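Local coordinates for protein carbohydrate kinase, FGGY (Novosphingobium aromaticivorans, PDB 3H6E) that probably acts as a carbohydrate kinase of the FGGY family, transferring a phosphate group to a sugar or related substrate, at residues L238-E246 with G428-P439; I247-L255 with I262-P270. All coordinates share one frame; numbering follows the deposited sequence.

Contact 1. Residues L238-E246 with G428-P439; sequences LLAARGFAE and GALRLIDPGLRP
Ala240 and Gly428 bring their CA atoms to 4.1 Å at one end of this contact, and Gly243 and Arg438 come to 4.6 Å at the other. Between these points the end of helix 233-241, followed by a type I turn from Ala241 to Phe244, lies against the short, weakly bonded helix 430-433 and the loop after it.

Arg431 reaches across. Its chain bends at chi2 and chi3 (chi3 45°), which lays CD 3.6 Å from Gly243 CA, where no side chain intervenes, and brings NH1 to Leu239 O at 2.8 Å, the acceptor tilted 24° out of the guanidinium plane. On its own segment the same group grips Pro435 O side-on through NE and NH2 (NH2 to O, 2.8 Å), nearly in plane, while NE also bonds weakly to Leu437 O. This fixes the guanidinium between the helix end and the Asp434-Leu437 type I turn.

Arg438, extended from CG to NE, donates NH1 to Gly243 O at 2.7 Å, with Ala245 CB over one guanidinium face. Beside it Pro439 sets CG over the centre of the Phe244 ring, 3.7 Å from the centroid and 11° off the normal, a CH-pi contact. Leu239 CD1 meets Leu432 CD1 at 3.7 Å, the two side chains crossing at about a right angle.

Leu231 of strand 226-232 touches both leucines, and Leu443 of strand 443-445 touches Phe244. The pairing is thus a helix C-terminal turn docked on a short helix and loop, its carbonyls capturing two arginines, between the two large sheets expected of the actin-like ATPase fold of FGGY kinases.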
# COMPACT_ATOMS: atom_id res chain seq x y z
N LEU A 238 0.08 2.73 -7.73
CA LEU A 238 0.34 4.13 -8.05
C LEU A 238 0.78 4.28 -9.50
O LEU A 238 0.28 5.14 -10.23
CB LEU A 238 1.39 4.72 -7.10
CG LEU A 238 0.91 4.90 -5.66
CD1 LEU A 238 1.96 5.63 -4.84
CD2 LEU A 238 -0.42 5.64 -5.63
N LEU A 239 1.72 3.43 -9.91
CA LEU A 239 2.10 3.33 -11.32
C LEU A 239 0.87 3.21 -12.18
O LEU A 239 0.68 3.96 -13.14
CB LEU A 239 3.00 2.12 -11.55
CG LEU A 239 4.50 2.35 -11.43
CD1 LEU A 239 5.25 1.06 -11.75
CD2 LEU A 239 4.93 3.47 -12.36
N ALA A 240 0.02 2.24 -11.84
CA ALA A 240 -1.23 2.03 -12.57
C ALA A 240 -2.05 3.32 -12.66
O ALA A 240 -2.34 3.80 -13.76
CB ALA A 240 -2.04 0.93 -11.91
N ALA A 241 -2.40 3.87 -11.51
CA ALA A 241 -3.18 5.09 -11.45
C ALA A 241 -2.59 6.18 -12.35
O ALA A 241 -3.32 6.91 -13.02
CB ALA A 241 -3.29 5.58 -10.02
N ARG A 242 -1.26 6.28 -12.36
CA ARG A 242 -0.59 7.29 -13.17
C ARG A 242 -0.67 6.97 -14.66
O ARG A 242 -0.28 7.78 -15.50
CB ARG A 242 0.87 7.46 -12.73
CG ARG A 242 1.02 8.02 -11.32
CD ARG A 242 2.38 8.65 -11.11
NE ARG A 242 3.46 7.67 -11.12
CZ ARG A 242 3.97 7.10 -10.04
NH1 ARG A 242 3.50 7.40 -8.83
NH2 ARG A 242 4.95 6.21 -10.15
N GLY A 243 -1.17 5.78 -14.98
CA GLY A 243 -1.39 5.39 -16.36
C GLY A 243 -2.61 6.08 -16.95
O GLY A 243 -2.66 6.37 -18.14
N PHE A 244 -3.61 6.34 -16.10
CA PHE A 244 -4.81 7.05 -16.53
C PHE A 244 -4.44 8.44 -17.06
O PHE A 244 -3.55 9.10 -16.52
CB PHE A 244 -5.82 7.17 -15.38
CG PHE A 244 -6.40 5.85 -14.95
CD1 PHE A 244 -7.18 5.11 -15.82
CD2 PHE A 244 -6.17 5.37 -13.67
CE1 PHE A 244 -7.72 3.90 -15.42
CE2 PHE A 244 -6.71 4.16 -13.27
CZ PHE A 244 -7.48 3.42 -14.14
N ALA A 245 -5.14 8.88 -18.10
CA ALA A 245 -4.83 10.14 -18.76
C ALA A 245 -5.03 11.35 -17.85
O ALA A 245 -4.35 12.36 -18.02
CB ALA A 245 -5.65 10.29 -20.03
N GLU A 246 -5.94 11.24 -16.89
CA GLU A 246 -6.23 12.34 -15.97
C GLU A 246 -5.22 12.43 -14.83
O GLU A 246 -5.05 13.49 -14.22
CB GLU A 246 -7.64 12.23 -15.38
CG GLU A 246 -8.77 12.44 -16.38
CD GLU A 246 -9.13 11.17 -17.11
OE1 GLU A 246 -8.87 10.08 -16.56
OE2 GLU A 246 -9.66 11.26 -18.24
N GLY A 428 0.28 -2.40 -12.77
CA GLY A 428 1.18 -1.27 -12.60
C GLY A 428 2.59 -1.49 -13.10
O GLY A 428 3.14 -0.63 -13.79
N ALA A 429 3.17 -2.63 -12.77
CA ALA A 429 4.56 -2.92 -13.12
C ALA A 429 4.86 -2.80 -14.62
O ALA A 429 5.96 -2.41 -15.00
CB ALA A 429 4.95 -4.30 -12.61
N LEU A 430 3.90 -3.14 -15.46
CA LEU A 430 4.08 -3.01 -16.90
C LEU A 430 4.54 -1.61 -17.28
O LEU A 430 5.37 -1.43 -18.17
CB LEU A 430 2.78 -3.33 -17.64
CG LEU A 430 2.54 -4.79 -18.05
CD1 LEU A 430 2.75 -5.75 -16.89
CD2 LEU A 430 1.15 -4.94 -18.64
N ARG A 431 4.00 -0.61 -16.59
CA ARG A 431 4.32 0.79 -16.88
C ARG A 431 5.77 1.12 -16.55
O ARG A 431 6.25 2.22 -16.84
CB ARG A 431 3.36 1.71 -16.12
CG ARG A 431 1.90 1.49 -16.47
CD ARG A 431 1.13 2.80 -16.40
NE ARG A 431 1.86 3.88 -17.05
CZ ARG A 431 2.56 4.80 -16.39
NH1 ARG A 431 2.61 4.77 -15.06
NH2 ARG A 431 3.21 5.75 -17.05
N LEU A 432 6.47 0.16 -15.96
CA LEU A 432 7.88 0.31 -15.66
C LEU A 432 8.68 0.03 -16.93
O LEU A 432 9.79 0.56 -17.11
CB LEU A 432 8.27 -0.67 -14.55
CG LEU A 432 9.05 -0.14 -13.35
CD1 LEU A 432 8.73 1.33 -13.08
CD2 LEU A 432 8.77 -1.00 -12.13
N ILE A 433 8.11 -0.79 -17.81
CA ILE A 433 8.71 -1.09 -19.10
C ILE A 433 8.23 -0.09 -20.14
O ILE A 433 9.02 0.64 -20.73
CB ILE A 433 8.31 -2.49 -19.59
CG1 ILE A 433 8.57 -3.54 -18.50
CG2 ILE A 433 9.05 -2.84 -20.87
CD1 ILE A 433 8.01 -4.90 -18.82
N ASP A 434 6.91 -0.08 -20.36
CA ASP A 434 6.29 0.84 -21.30
C ASP A 434 5.38 1.84 -20.58
O ASP A 434 4.21 1.56 -20.35
CB ASP A 434 5.50 0.06 -22.35
CG ASP A 434 4.79 0.96 -23.35
OD1 ASP A 434 4.97 2.20 -23.28
OD2 ASP A 434 4.05 0.43 -24.21
N PRO A 435 5.94 3.00 -20.21
CA PRO A 435 5.18 4.07 -19.55
C PRO A 435 3.97 4.53 -20.36
O PRO A 435 2.99 5.00 -19.78
CB PRO A 435 6.20 5.20 -19.42
CG PRO A 435 7.52 4.52 -19.40
CD PRO A 435 7.37 3.34 -20.33
N GLY A 436 4.03 4.42 -21.69
CA GLY A 436 2.93 4.83 -22.54
C GLY A 436 1.70 3.95 -22.37
O GLY A 436 0.60 4.31 -22.81
N LEU A 437 1.88 2.81 -21.72
CA LEU A 437 0.82 1.84 -21.53
C LEU A 437 -0.18 2.28 -20.46
O LEU A 437 0.20 2.80 -19.42
CB LEU A 437 1.43 0.49 -21.16
CG LEU A 437 0.72 -0.79 -21.59
CD1 LEU A 437 0.22 -0.69 -23.03
CD2 LEU A 437 1.66 -1.99 -21.41
N ARG A 438 -1.47 2.06 -20.72
CA ARG A 438 -2.52 2.51 -19.82
C ARG A 438 -3.35 1.35 -19.26
O ARG A 438 -3.38 0.27 -19.83
CB ARG A 438 -3.43 3.52 -20.52
CG ARG A 438 -2.68 4.69 -21.12
CD ARG A 438 -3.61 5.86 -21.39
NE ARG A 438 -2.91 6.97 -22.03
CZ ARG A 438 -2.50 8.07 -21.40
NH1 ARG A 438 -2.73 8.22 -20.10
NH2 ARG A 438 -1.87 9.02 -22.07
N PRO A 439 -4.04 1.60 -18.13
CA PRO A 439 -4.88 0.58 -17.48
C PRO A 439 -6.11 0.26 -18.32
O PRO A 439 -6.28 0.79 -19.42
CB PRO A 439 -5.32 1.27 -16.18
CG PRO A 439 -4.38 2.42 -15.99
CD PRO A 439 -4.01 2.86 -17.37
O HOH W 1 4.48 7.55 -14.35

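Contact 2. Residues I247-L255 with I262-P270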
# COMPACT_ATOMS: atom_id res chain seq x y z
N ILE A 247 -4.56 11.32 -14.53
CA ILE A 247 -3.62 11.28 -13.43
C ILE A 247 -2.22 11.58 -13.93
O ILE A 247 -1.69 12.67 -13.71
CB ILE A 247 -3.65 9.91 -12.73
CG1 ILE A 247 -5.09 9.47 -12.47
CG2 ILE A 247 -2.85 9.96 -11.43
CD1 ILE A 247 -5.90 10.47 -11.69
N ALA A 248 -1.63 10.60 -14.60
CA ALA A 248 -0.33 10.78 -15.23
C ALA A 248 0.66 11.49 -14.32
O ALA A 248 1.08 10.96 -13.29
CB ALA A 248 -0.47 11.53 -16.55
N ASP A 249 1.01 12.71 -14.70
CA ASP A 249 2.05 13.45 -14.01
C ASP A 249 1.48 14.58 -13.16
O ASP A 249 2.22 15.30 -12.49
CB ASP A 249 3.02 14.02 -15.04
CG ASP A 249 4.46 13.77 -14.69
OD1 ASP A 249 4.70 13.03 -13.71
OD2 ASP A 249 5.34 14.29 -15.40
N ASN A 250 0.17 14.74 -13.21
CA ASN A 250 -0.51 15.83 -12.51
C ASN A 250 -0.52 15.68 -11.00
O ASN A 250 -0.28 14.60 -10.46
CB ASN A 250 -1.94 15.99 -13.03
CG ASN A 250 -2.01 16.14 -14.54
OD1 ASN A 250 -1.26 16.91 -15.13
ND2 ASN A 250 -2.93 15.40 -15.16
N GLU A 251 -0.80 16.78 -10.31
CA GLU A 251 -1.01 16.73 -8.88
C GLU A 251 -2.24 15.87 -8.63
O GLU A 251 -3.34 16.21 -9.07
CB GLU A 251 -1.21 18.14 -8.32
CG GLU A 251 -0.56 18.36 -6.97
CD GLU A 251 -1.40 17.83 -5.85
OE1 GLU A 251 -2.61 18.14 -5.85
OE2 GLU A 251 -0.87 17.12 -4.98
N ALA A 252 -2.05 14.75 -7.94
CA ALA A 252 -3.13 13.80 -7.75
C ALA A 252 -2.94 12.99 -6.48
O ALA A 252 -1.83 12.86 -5.99
CB ALA A 252 -3.24 12.87 -8.94
N THR A 253 -4.04 12.46 -5.97
CA THR A 253 -4.01 11.61 -4.79
C THR A 253 -4.81 10.34 -5.05
O THR A 253 -5.95 10.40 -5.52
CB THR A 253 -4.62 12.32 -3.57
OG1 THR A 253 -3.76 13.40 -3.16
CG2 THR A 253 -4.81 11.35 -2.41
N VAL A 254 -4.22 9.18 -4.75
CA VAL A 254 -4.96 7.93 -4.81
C VAL A 254 -5.43 7.54 -3.42
O VAL A 254 -4.64 7.48 -2.48
CB VAL A 254 -4.12 6.79 -5.42
CG1 VAL A 254 -4.92 5.49 -5.40
CG2 VAL A 254 -3.69 7.13 -6.84
N LEU A 255 -6.73 7.31 -3.29
CA LEU A 255 -7.30 6.92 -2.01
C LEU A 255 -7.76 5.48 -2.08
O LEU A 255 -8.80 5.18 -2.67
CB LEU A 255 -8.48 7.81 -1.64
CG LEU A 255 -9.17 7.42 -0.33
CD1 LEU A 255 -8.40 7.97 0.85
CD2 LEU A 255 -10.61 7.92 -0.30
N ILE A 262 -6.59 4.53 2.85
CA ILE A 262 -5.28 5.16 2.79
C ILE A 262 -5.19 6.18 1.67
O ILE A 262 -5.39 5.86 0.50
CB ILE A 262 -4.16 4.12 2.61
CG1 ILE A 262 -4.23 3.06 3.71
CG2 ILE A 262 -2.80 4.81 2.61
CD1 ILE A 262 -3.19 1.97 3.56
N ALA A 263 -4.87 7.42 2.04
CA ALA A 263 -4.66 8.48 1.07
C ALA A 263 -3.17 8.62 0.77
O ALA A 263 -2.38 8.94 1.66
CB ALA A 263 -5.23 9.79 1.59
N MSE A 264 -2.80 8.38 -0.48
CA MSE A 264 -1.42 8.55 -0.91
C MSE A 264 -1.35 9.64 -1.98
O MSE A 264 -1.85 9.46 -3.09
CB MSE A 264 -0.87 7.24 -1.45
CG MSE A 264 -0.97 6.09 -0.45
SE MSE A 264 -0.40 4.39 -1.22
CE MSE A 264 1.51 4.78 -1.44
N ARG A 265 -0.73 10.76 -1.63
CA ARG A 265 -0.68 11.90 -2.53
C ARG A 265 0.59 11.92 -3.38
O ARG A 265 1.67 11.61 -2.90
CB ARG A 265 -0.80 13.21 -1.74
CG ARG A 265 -0.47 14.44 -2.56
CD ARG A 265 -0.49 15.69 -1.71
NE ARG A 265 -0.07 16.85 -2.49
CZ ARG A 265 0.20 18.05 -1.98
NH1 ARG A 265 0.09 18.26 -0.68
NH2 ARG A 265 0.57 19.03 -2.78
N LEU A 266 0.43 12.31 -4.64
CA LEU A 266 1.56 12.48 -5.55
C LEU A 266 1.72 13.97 -5.82
O LEU A 266 1.19 14.49 -6.80
CB LEU A 266 1.31 11.73 -6.85
CG LEU A 266 0.90 10.27 -6.69
CD1 LEU A 266 0.31 9.70 -7.98
CD2 LEU A 266 2.07 9.44 -6.21
N PRO A 267 2.46 14.67 -4.95
CA PRO A 267 2.57 16.13 -5.04
C PRO A 267 3.22 16.59 -6.35
O PRO A 267 4.14 15.95 -6.85
CB PRO A 267 3.46 16.49 -3.84
CG PRO A 267 3.40 15.29 -2.93
CD PRO A 267 3.26 14.12 -3.84
N ALA A 268 2.72 17.69 -6.89
CA ALA A 268 3.31 18.30 -8.08
C ALA A 268 4.30 19.37 -7.65
O ALA A 268 5.12 19.84 -8.44
CB ALA A 268 2.23 18.89 -8.97
N THR A 269 4.20 19.75 -6.38
CA THR A 269 5.14 20.69 -5.78
C THR A 269 5.87 20.04 -4.61
O THR A 269 5.43 19.01 -4.10
CB THR A 269 4.41 21.95 -5.27
OG1 THR A 269 3.39 21.57 -4.34
CG2 THR A 269 3.79 22.71 -6.43
N PRO A 270 7.01 20.62 -4.20
CA PRO A 270 7.69 20.11 -3.01
C PRO A 270 6.84 20.37 -1.77
O PRO A 270 6.30 21.47 -1.63
CB PRO A 270 8.97 20.96 -2.95
CG PRO A 270 9.14 21.50 -4.34
CD PRO A 270 7.76 21.69 -4.87
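Ala252 and Leu266, like Val254 and Met264 (selenomethionine), form hydrogen-bonded pairs of an antiparallel ladder, with the axes of strands 252-255 and 262-266 running 160° apart. The backbone bonds are uneven. Leu266 N reaches Ala252 O at 2.7 Å, but the return bond from Ala252 N to Leu266 O is weak at 3.4 Å. Nearer the hairpin turn, Val254 N to Met264 O and Met264 N to Val254 O are both 2.9 Å. From the non-hydrogen-bonded positions Thr253 and Leu255, CA-H...O contacts run to Met264 O and Ile262 O.

The salt bridge between Glu251 and Arg265 lies at the open end of the hairpin. Arg265 puts CG anti to its backbone nitrogen (chi1 168°) and runs out extended, which carries NE to Glu251 OE2 at 2.6 Å; NH2 adds a weak bond to the same oxygen. The Glu251 chain bends at chi2, and its carboxylate plane stands almost perpendicular to the guanidinium (87°); NE arrives on the syn side of OE2, out of both planes. Glu251 OE1 is hydrogen-bonded to Thr388 OG1, and Arg265 NH1 to Ile385 O. Thr253 OG1, hydrogen-bonded to Ser387 OG, lies beside Arg265 CB and CG.

Apolar packing fills in beside these. The aliphatic part of Glu251 lies against Ala268, CG to CB 3.5 Å, and Leu255 CD1 touches Ala263 CB at 3.7 Å. On the face shared by Ala252, Val254, Met264 and Leu266, Leu238 of helix 233-241 packs on the last three.

One face is therefore apolar and turned to a helix, whereas the other buries an arginine whose charge is met by Glu251 and a backbone carbonyl, an environment that would be expected to favour the ionised form of both partners.

In the fold
The centres of contact 1 and contact 2 are about 14 Å apart, and they touch directly: Ala241 CB meets Val254 CG2, and Leu238 CD1 meets Met264 CE. In chain order come helix 233-241, the hairpin strands 252-256 and 261-266, and only much later 428-439, so contact 1 encloses contact 2 in sequence. The hairpin is central in the sheet that includes strands 390-394 and 443-445, while 238-246 also adjoins strand 226-232 of the other large sheet through Leu239. Helix 233-241 therefore bridges the two sheets. Such a layout is consistent with the two actin-like lobes of FGGY kinases, joined here near their boundary.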